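Side-chain contacts in probable sugar ABC transporter, sugar-binding protein (Streptococcus pneumoniae, PDB 2W7Y), which binds the blood group A trisaccharide and probably delivers glycans to an ABC transporter for uptake as its extracellular solute-binding component: residues His44-Ser49 with Asp61-Phe66; Lys237-Ala242 with Asp390-Asp395. All blocks are in the same frame, centred on the assembly; numbering follows the deposited sequence.

Contact 1 of 2, residues His44-Ser49 with Asp61-Phe66. With FUC (alpha-L-fucopyranose), chain C; GAL (beta-D-galactopyranose), chain B.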
ATOM      1  N   HIS A  44      -7.784 -11.668   8.933  1.00 23.22           N
ATOM      2  CA  HIS A  44      -7.873 -10.421   8.158  1.00 23.11           C
ATOM      3  C   HIS A  44      -7.978  -9.202   9.085  1.00 23.12           C
ATOM      4  O   HIS A  44      -8.236  -9.352  10.279  1.00 23.15           O
ATOM      5  CB  HIS A  44      -9.064 -10.470   7.199  1.00 23.07           C
ATOM      6  CG  HIS A  44     -10.394 -10.504   7.886  1.00 22.93           C
ATOM      7  ND1 HIS A  44     -11.015 -11.680   8.250  1.00 22.79           N
ATOM      8  CD2 HIS A  44     -11.219  -9.505   8.279  1.00 22.73           C
ATOM      9  CE1 HIS A  44     -12.166 -11.404   8.837  1.00 22.72           C
ATOM     10  NE2 HIS A  44     -12.315 -10.091   8.867  1.00 22.72           N
ATOM     11  N   GLY A  45      -7.780  -8.004   8.537  1.00 22.99           N
ATOM     12  CA  GLY A  45      -7.838  -6.776   9.328  1.00 22.98           C
ATOM     13  C   GLY A  45      -9.104  -5.944   9.173  1.00 22.96           C
ATOM     14  O   GLY A  45      -9.129  -4.767   9.535  1.00 23.01           O
ATOM     15  N   TYR A  46     -10.162  -6.550   8.644  1.00 23.01           N
ATOM     16  CA  TYR A  46     -11.440  -5.861   8.487  1.00 22.92           C
ATOM     17  C   TYR A  46     -12.324  -6.090   9.716  1.00 22.94           C
ATOM     18  O   TYR A  46     -13.262  -6.888   9.694  1.00 22.82           O
ATOM     19  CB  TYR A  46     -12.129  -6.286   7.188  1.00 22.93           C
ATOM     20  CG  TYR A  46     -11.332  -5.962   5.940  1.00 22.97           C
ATOM     21  CD1 TYR A  46     -11.281  -4.660   5.436  1.00 23.10           C
ATOM     22  CD2 TYR A  46     -10.624  -6.954   5.268  1.00 22.74           C
ATOM     23  CE1 TYR A  46     -10.541  -4.359   4.292  1.00 23.40           C
ATOM     24  CE2 TYR A  46      -9.885  -6.663   4.119  1.00 22.61           C
ATOM     25  CZ  TYR A  46      -9.847  -5.364   3.638  1.00 22.85           C
ATOM     26  OH  TYR A  46      -9.114  -5.061   2.507  1.00 22.54           O
ATOM     27  N   HIS A  47     -11.992  -5.372  10.788  1.00 23.11           N
ATOM     28  CA  HIS A  47     -12.634  -5.508  12.103  1.00 23.08           C
ATOM     29  C   HIS A  47     -13.655  -4.402  12.359  1.00 23.03           C
ATOM     30  O   HIS A  47     -14.437  -4.473  13.303  1.00 23.10           O
ATOM     31  CB  HIS A  47     -11.565  -5.456  13.196  1.00 22.98           C
ATOM     32  CG  HIS A  47     -10.724  -4.215  13.156  1.00 23.01           C
ATOM     33  ND1 HIS A  47     -11.128  -3.024  13.723  1.00 23.09           N
ATOM     34  CD2 HIS A  47      -9.505  -3.980  12.615  1.00 23.20           C
ATOM     35  CE1 HIS A  47     -10.193  -2.110  13.532  1.00 23.20           C
ATOM     36  NE2 HIS A  47      -9.198  -2.663  12.864  1.00 23.13           N
ATOM     37  N   HIS A  48     -13.625  -3.385  11.505  1.00 23.05           N
ATOM     38  CA  HIS A  48     -14.364  -2.142  11.696  1.00 23.02           C
ATOM     39  C   HIS A  48     -15.875  -2.338  11.709  1.00 23.12           C
ATOM     40  O   HIS A  48     -16.420  -3.111  10.914  1.00 23.14           O
ATOM     41  CB  HIS A  48     -13.992  -1.139  10.593  1.00 22.98           C
ATOM     42  CG  HIS A  48     -12.517  -1.026  10.353  1.00 22.72           C
ATOM     43  ND1 HIS A  48     -11.780   0.072  10.744  1.00 22.72           N
ATOM     44  CD2 HIS A  48     -11.640  -1.882   9.777  1.00 22.47           C
ATOM     45  CE1 HIS A  48     -10.515  -0.110  10.413  1.00 22.86           C
ATOM     46  NE2 HIS A  48     -10.402  -1.288   9.827  1.00 22.98           N
ATOM     47  N   SER A  49     -16.542  -1.637  12.622  1.00 23.13           N
ATOM     48  CA  SER A  49     -17.992  -1.539  12.596  1.00 23.17           C
ATOM     49  C   SER A  49     -18.370  -0.797  11.322  1.00 23.31           C
ATOM     50  O   SER A  49     -17.624   0.071  10.859  1.00 23.20           O
ATOM     51  CB  SER A  49     -18.513  -0.793  13.824  1.00 23.02           C
ATOM     52  OG  SER A  49     -18.241   0.594  13.746  1.00 22.93           O
ATOM     53  N   ASP A  61     -18.811  -9.803   4.750  1.00 23.33           N
ATOM     54  CA  ASP A  61     -19.931 -10.432   4.039  1.00 23.31           C
ATOM     55  C   ASP A  61     -19.434 -11.361   2.936  1.00 23.20           C
ATOM     56  O   ASP A  61     -19.980 -12.446   2.743  1.00 23.23           O
ATOM     57  CB  ASP A  61     -20.887  -9.380   3.462  1.00 23.32           C
ATOM     58  CG  ASP A  61     -21.757  -8.725   4.527  1.00 23.37           C
ATOM     59  OD1 ASP A  61     -21.870  -9.278   5.640  1.00 23.25           O
ATOM     60  OD2 ASP A  61     -22.331  -7.652   4.245  1.00 23.55           O
ATOM     61  N   LEU A  62     -18.395 -10.924   2.227  1.00 23.12           N
ATOM     62  CA  LEU A  62     -17.714 -11.734   1.214  1.00 23.15           C
ATOM     63  C   LEU A  62     -17.136 -13.028   1.788  1.00 23.09           C
ATOM     64  O   LEU A  62     -17.211 -14.074   1.151  1.00 23.07           O
ATOM     65  CB  LEU A  62     -16.593 -10.918   0.550  1.00 23.19           C
ATOM     66  CG  LEU A  62     -16.739 -10.311  -0.856  1.00 23.34           C
ATOM     67  CD1 LEU A  62     -18.134  -9.778  -1.147  1.00 23.29           C
ATOM     68  CD2 LEU A  62     -15.684  -9.222  -1.072  1.00 22.97           C
ATOM     69  N   TYR A  63     -16.570 -12.949   2.991  1.00 23.15           N
ATOM     70  CA  TYR A  63     -15.885 -14.087   3.613  1.00 23.14           C
ATOM     71  C   TYR A  63     -16.832 -15.187   4.096  1.00 23.11           C
ATOM     72  O   TYR A  63     -16.651 -16.352   3.756  1.00 23.08           O
ATOM     73  CB  TYR A  63     -15.005 -13.643   4.789  1.00 23.02           C
ATOM     74  CG  TYR A  63     -13.947 -12.599   4.489  1.00 23.07           C
ATOM     75  CD1 TYR A  63     -13.270 -12.573   3.266  1.00 23.03           C
ATOM     76  CD2 TYR A  63     -13.596 -11.652   5.456  1.00 23.14           C
ATOM     77  CE1 TYR A  63     -12.292 -11.616   3.007  1.00 22.56           C
ATOM     78  CE2 TYR A  63     -12.617 -10.693   5.205  1.00 22.76           C
ATOM     79  CZ  TYR A  63     -11.971 -10.684   3.980  1.00 22.45           C
ATOM     80  OH  TYR A  63     -11.005  -9.739   3.739  1.00 22.48           O
ATOM     81  N   ASP A  64     -17.828 -14.824   4.901  1.00 23.17           N
ATOM     82  CA  ASP A  64     -18.723 -15.835   5.477  1.00 23.45           C
ATOM     83  C   ASP A  64     -19.775 -16.340   4.483  1.00 23.29           C
ATOM     84  O   ASP A  64     -20.489 -17.303   4.758  1.00 23.29           O
ATOM     85  CB  ASP A  64     -19.337 -15.381   6.820  1.00 23.63           C
ATOM     86  CG  ASP A  64     -19.987 -14.019   6.748  1.00 23.87           C
ATOM     87  OD1 ASP A  64     -20.383 -13.595   5.645  1.00 24.73           O
ATOM     88  OD2 ASP A  64     -20.104 -13.371   7.809  1.00 24.16           O
ATOM     89  N   LYS A  65     -19.843 -15.679   3.331  1.00 23.17           N
ATOM     90  CA  LYS A  65     -20.586 -16.152   2.170  1.00 23.19           C
ATOM     91  C   LYS A  65     -19.833 -17.310   1.505  1.00 23.17           C
ATOM     92  O   LYS A  65     -20.450 -18.254   1.000  1.00 22.98           O
ATOM     93  CB  LYS A  65     -20.805 -14.979   1.211  1.00 23.26           C
ATOM     94  CG  LYS A  65     -21.129 -15.302  -0.239  1.00 23.41           C
ATOM     95  CD  LYS A  65     -21.421 -13.997  -0.973  1.00 23.94           C
ATOM     96  CE  LYS A  65     -20.848 -13.985  -2.378  1.00 24.45           C
ATOM     97  NZ  LYS A  65     -20.862 -12.610  -2.961  1.00 24.68           N
ATOM     98  N   PHE A  66     -18.501 -17.229   1.520  1.00 23.18           N
ATOM     99  CA  PHE A  66     -17.637 -18.342   1.114  1.00 23.22           C
ATOM    100  C   PHE A  66     -17.789 -19.521   2.082  1.00 23.26           C
ATOM    101  O   PHE A  66     -17.831 -20.674   1.657  1.00 23.32           O
ATOM    102  CB  PHE A  66     -16.167 -17.895   1.040  1.00 23.15           C
ATOM    103  CG  PHE A  66     -15.199 -19.016   0.750  1.00 22.93           C
ATOM    104  CD1 PHE A  66     -14.880 -19.357  -0.560  1.00 22.81           C
ATOM    105  CD2 PHE A  66     -14.600 -19.726   1.787  1.00 23.04           C
ATOM    106  CE1 PHE A  66     -13.990 -20.383  -0.836  1.00 22.57           C
ATOM    107  CE2 PHE A  66     -13.706 -20.764   1.519  1.00 22.89           C
ATOM    108  CZ  PHE A  66     -13.402 -21.091   0.207  1.00 22.78           C
TER
HETATM  109  C1  FUC C   2      -5.415  -1.817   5.797  1.00 15.48           C
HETATM  110  C2  FUC C   2      -5.908  -1.077   7.043  1.00 14.98           C
HETATM  111  C3  FUC C   2      -7.397  -1.359   7.252  1.00 15.08           C
HETATM  112  C4  FUC C   2      -7.629  -2.865   7.380  1.00 14.49           C
HETATM  113  C5  FUC C   2      -7.047  -3.573   6.151  1.00 14.14           C
HETATM  114  C6  FUC C   2      -7.128  -5.092   6.254  1.00 12.44           C
HETATM  115  O2  FUC C   2      -5.698   0.304   6.883  1.00 16.07           O
HETATM  116  O3  FUC C   2      -7.900  -0.664   8.373  1.00 14.27           O
HETATM  117  O4  FUC C   2      -7.025  -3.356   8.562  1.00 14.34           O
HETATM  118  O5  FUC C   2      -5.695  -3.206   5.915  1.00 14.38           O
HETATM  119  C1  GAL B   1      -6.724  -2.038   2.539  1.00 16.73           C
HETATM  120  C2  GAL B   1      -5.491  -1.749   3.396  1.00 16.42           C
HETATM  121  C3  GAL B   1      -4.531  -0.806   2.664  1.00 16.01           C
HETATM  122  C4  GAL B   1      -4.269  -1.260   1.223  1.00 15.18           C
HETATM  123  C5  GAL B   1      -5.615  -1.475   0.516  1.00 16.26           C
HETATM  124  C6  GAL B   1      -5.492  -1.924  -0.942  1.00 16.08           C
HETATM  125  O1  GAL B   1      -7.438  -3.109   3.114  1.00 20.41           O
HETATM  126  O2  GAL B   1      -5.926  -1.165   4.606  1.00 16.02           O
HETATM  127  O3  GAL B   1      -3.326  -0.693   3.387  1.00 15.78           O
HETATM  128  O4  GAL B   1      -3.498  -2.438   1.246  1.00 12.44           O
HETATM  129  O5  GAL B   1      -6.374  -2.432   1.229  1.00 16.42           O
HETATM  130  O6  GAL B   1      -6.689  -1.600  -1.625  1.00 15.93           O
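Tyr63 reaches from helix 54-69 to His44 and Tyr46, and one edge of its ring (CD2, CE2) and its hydroxyl make the contact. Its CG lies anti to the carbonyl carbon (chi1 -57°), which directs the ring from CB toward the end of strand 39-44 and the loop that follows. Tyr63 CD2 comes 3.7 Å from His44 CE1. Further out, Tyr63 CE2 sits over the centre of one imidazole face, 3.5 Å from His44 CG, in an edge-to-face pair whose planes meet at 51°. Tyr63 CZ approaches Tyr46 CD2 at 4.2 Å, and at the tip Tyr63 OH lies 3.2 Å from Tyr46 CD2, the two tyrosine side chains crossing at about a right angle. This buried hydroxyl has no hydrogen-bonding partner in the model and abuts ring carbon.

The Tyr46 ring thus lies between Tyr63 and the glycan. The fucose methyl C6 rests over the centre of one ring face, a CH-pi arrangement, while Tyr46 OH hydrogen-bonds galactose O1 (2.6 Å). Beside it, Gly45 O accepts a bond from fucose O4 (2.7 Å), and His48 NE2 pairs with fucose O3 (3.0 Å). Tyr63 is therefore a second-shell residue behind this wall of the sugar pocket.

His44 ends strand 39-44 and bonds through its backbone to Thr80 and Val82; Tyr63 also packs on Pro79 of the adjoining strand 76-81 and on Phe328 and Met332 of helix 319-332.

Contact 2 of 2, residues Lys237-Ala242 with Asp390-Asp395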
ATOM      1  N   LYS A 237      24.522   7.324  -4.629  1.00 23.54           N
ATOM      2  CA  LYS A 237      24.210   8.745  -4.492  1.00 23.56           C
ATOM      3  C   LYS A 237      22.705   9.007  -4.562  1.00 23.58           C
ATOM      4  O   LYS A 237      22.181   9.824  -3.806  1.00 23.72           O
ATOM      5  CB  LYS A 237      24.973   9.552  -5.557  1.00 23.56           C
ATOM      6  CG  LYS A 237      24.526  10.999  -5.740  1.00 23.77           C
ATOM      7  CD  LYS A 237      25.600  11.834  -6.445  1.00 24.02           C
ATOM      8  CE  LYS A 237      24.994  13.052  -7.148  1.00 24.02           C
ATOM      9  NZ  LYS A 237      24.307  14.005  -6.218  1.00 23.96           N
ATOM     10  N   GLU A 238      22.022   8.295  -5.456  1.00 23.54           N
ATOM     11  CA  GLU A 238      20.570   8.388  -5.601  1.00 23.52           C
ATOM     12  C   GLU A 238      19.818   8.023  -4.317  1.00 23.51           C
ATOM     13  O   GLU A 238      18.863   8.702  -3.947  1.00 23.73           O
ATOM     14  CB  GLU A 238      20.080   7.517  -6.765  1.00 23.53           C
ATOM     15  CG  GLU A 238      20.513   8.000  -8.150  1.00 23.43           C
ATOM     16  CD  GLU A 238      21.900   7.521  -8.548  1.00 23.33           C
ATOM     17  OE1 GLU A 238      22.504   6.722  -7.799  1.00 22.97           O
ATOM     18  OE2 GLU A 238      22.385   7.943  -9.622  1.00 23.36           O
ATOM     19  N   PHE A 239      20.252   6.952  -3.654  1.00 23.48           N
ATOM     20  CA  PHE A 239      19.681   6.522  -2.375  1.00 23.39           C
ATOM     21  C   PHE A 239      19.913   7.569  -1.286  1.00 23.40           C
ATOM     22  O   PHE A 239      19.010   7.863  -0.498  1.00 23.46           O
ATOM     23  CB  PHE A 239      20.288   5.183  -1.945  1.00 23.28           C
ATOM     24  CG  PHE A 239      19.489   4.450  -0.897  1.00 23.26           C
ATOM     25  CD1 PHE A 239      18.628   3.422  -1.259  1.00 23.08           C
ATOM     26  CD2 PHE A 239      19.611   4.774   0.456  1.00 23.53           C
ATOM     27  CE1 PHE A 239      17.891   2.738  -0.299  1.00 23.02           C
ATOM     28  CE2 PHE A 239      18.870   4.096   1.424  1.00 23.34           C
ATOM     29  CZ  PHE A 239      18.009   3.077   1.045  1.00 22.97           C
ATOM     30  N   ALA A 240      21.125   8.121  -1.248  1.00 23.36           N
ATOM     31  CA  ALA A 240      21.506   9.131  -0.256  1.00 23.23           C
ATOM     32  C   ALA A 240      20.812  10.472  -0.487  1.00 23.16           C
ATOM     33  O   ALA A 240      20.395  11.121   0.476  1.00 23.10           O
ATOM     34  CB  ALA A 240      23.019   9.308  -0.219  1.00 23.06           C
ATOM     35  N   ASP A 241      20.700  10.879  -1.753  1.00 23.12           N
ATOM     36  CA  ASP A 241      20.014  12.124  -2.122  1.00 23.20           C
ATOM     37  C   ASP A 241      18.520  12.079  -1.822  1.00 23.09           C
ATOM     38  O   ASP A 241      17.954  13.064  -1.354  1.00 23.15           O
ATOM     39  CB  ASP A 241      20.220  12.460  -3.605  1.00 23.22           C
ATOM     40  CG  ASP A 241      21.655  12.808  -3.939  1.00 23.56           C
ATOM     41  OD1 ASP A 241      21.980  12.827  -5.148  1.00 24.08           O
ATOM     42  OD2 ASP A 241      22.459  13.052  -3.009  1.00 23.60           O
ATOM     43  N   ALA A 242      17.889  10.944  -2.109  1.00 23.02           N
ATOM     44  CA  ALA A 242      16.458  10.766  -1.868  1.00 23.10           C
ATOM     45  C   ALA A 242      16.159  10.885  -0.374  1.00 23.14           C
ATOM     46  O   ALA A 242      15.288  11.651   0.041  1.00 22.93           O
ATOM     47  CB  ALA A 242      15.994   9.417  -2.408  1.00 23.13           C
ATOM     48  N   ASP A 390       7.446  -4.335  -0.824  1.00 23.36           N
ATOM     49  CA  ASP A 390       7.333  -5.476  -1.738  1.00 23.21           C
ATOM     50  C   ASP A 390       8.688  -5.988  -2.199  1.00 23.11           C
ATOM     51  O   ASP A 390       8.941  -7.196  -2.216  1.00 22.99           O
ATOM     52  CB  ASP A 390       6.482  -5.106  -2.960  1.00 23.28           C
ATOM     53  CG  ASP A 390       4.987  -5.253  -2.709  1.00 23.69           C
ATOM     54  OD1 ASP A 390       4.208  -5.016  -3.655  1.00 24.52           O
ATOM     55  OD2 ASP A 390       4.588  -5.610  -1.579  1.00 23.32           O
ATOM     56  N   VAL A 391       9.558  -5.054  -2.560  1.00 23.06           N
ATOM     57  CA  VAL A 391      10.819  -5.378  -3.208  1.00 23.13           C
ATOM     58  C   VAL A 391      11.976  -5.553  -2.204  1.00 23.08           C
ATOM     59  O   VAL A 391      12.862  -6.383  -2.415  1.00 22.92           O
ATOM     60  CB  VAL A 391      11.136  -4.351  -4.351  1.00 23.11           C
ATOM     61  CG1 VAL A 391      11.350  -2.932  -3.799  1.00 23.43           C
ATOM     62  CG2 VAL A 391      12.315  -4.805  -5.200  1.00 23.12           C
ATOM     63  N   TRP A 392      11.949  -4.796  -1.106  1.00 23.12           N
ATOM     64  CA  TRP A 392      13.028  -4.860  -0.114  1.00 23.04           C
ATOM     65  C   TRP A 392      12.628  -5.519   1.212  1.00 23.13           C
ATOM     66  O   TRP A 392      13.483  -5.782   2.062  1.00 23.20           O
ATOM     67  CB  TRP A 392      13.646  -3.473   0.133  1.00 22.88           C
ATOM     68  CG  TRP A 392      14.214  -2.790  -1.099  1.00 22.66           C
ATOM     69  CD1 TRP A 392      14.555  -3.375  -2.290  1.00 22.61           C
ATOM     70  CD2 TRP A 392      14.529  -1.397  -1.235  1.00 22.61           C
ATOM     71  NE1 TRP A 392      15.042  -2.430  -3.163  1.00 22.53           N
ATOM     72  CE2 TRP A 392      15.041  -1.209  -2.539  1.00 22.93           C
ATOM     73  CE3 TRP A 392      14.424  -0.288  -0.383  1.00 22.75           C
ATOM     74  CZ2 TRP A 392      15.445   0.047  -3.010  1.00 22.73           C
ATOM     75  CZ3 TRP A 392      14.826   0.959  -0.854  1.00 22.59           C
ATOM     76  CH2 TRP A 392      15.327   1.111  -2.158  1.00 22.38           C
ATOM     77  N   GLY A 393      11.336  -5.786   1.384  1.00 23.17           N
ATOM     78  CA  GLY A 393      10.848  -6.494   2.565  1.00 23.19           C
ATOM     79  C   GLY A 393      10.329  -5.585   3.659  1.00 23.14           C
ATOM     80  O   GLY A 393      10.595  -4.382   3.652  1.00 23.09           O
ATOM     81  N   GLY A 394       9.604  -6.177   4.607  1.00 23.19           N
ATOM     82  CA  GLY A 394       8.955  -5.440   5.694  1.00 23.30           C
ATOM     83  C   GLY A 394       9.882  -4.770   6.696  1.00 23.30           C
ATOM     84  O   GLY A 394       9.542  -3.720   7.248  1.00 23.42           O
ATOM     85  N   ASP A 395      11.044  -5.376   6.934  1.00 23.22           N
ATOM     86  CA  ASP A 395      12.032  -4.842   7.873  1.00 23.20           C
ATOM     87  C   ASP A 395      12.673  -3.546   7.384  1.00 23.20           C
ATOM     88  O   ASP A 395      12.891  -2.623   8.172  1.00 23.30           O
ATOM     89  CB  ASP A 395      13.120  -5.879   8.177  1.00 23.19           C
ATOM     90  CG  ASP A 395      12.632  -6.999   9.080  1.00 23.33           C
ATOM     91  OD1 ASP A 395      11.585  -6.839   9.741  1.00 23.58           O
ATOM     92  OD2 ASP A 395      13.306  -8.047   9.136  1.00 23.59           O
TER
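Phe239 and Trp392 meet through one rim atom of the phenyl ring and the far end of the indole. Phe239 CE1 lies 3.6 Å from both Trp392 CH2 and Trp392 CZ3, so the phenyl corner faces the bond between those two atoms. Trp392 CH2 is near the plane of the phenyl ring, at its edge. The planes are inclined at 34° and the centroids are 5.7 Å apart, an oblique pairing in which the two side chains come from opposing directions and touch at their ends. A chi1 of -162° swings the phenyl ring opposite the backbone N of Phe239 and out from helix 237-252.

Solute-binding proteins of ABC transporters have two alpha/beta lobes with the ligand in the cleft between them; here, away from the sugar, the first turn of helix 237-252 packs against the turn around Gly393 that leads into helix 394-406, about 150 residues on. Gly393 makes this turn with a positive phi of 97° and occupies the N-cap position of that helix.

Around the pair, Leu229 touches both rings, Phe211 meets Phe239 edge-to-face, and Leu215 packs against Trp392. The indole NE1 is held by a hydrogen bond to Leu224 O, with a weak one to Lys227 O.

In the fold
Contact 1 closes early in the chain, within the unit formed by strand 39-44 and helix 54-69, before contact 2 opens; contact 2 joins helix 237-252 to helices near the C-terminus, spanning 147 intervening residues. Their centres are 34 Å apart, on opposite sides of the chain's centre, and their nearest atoms are about 14 Å apart. Contact 1 includes the end of strand 39-44 of the four-stranded mixed sheet, whereas contact 2 lies among helices and the loops between them. Gly45, Tyr46 and His48 of contact 1 line the glycan pocket, while the Trp392 side chain remains about 13 Å from the bound 2-acetamido-2-deoxy-alpha-D-galactopyranose. With this spacing, the two contacts belong to separate packing regions of the fold.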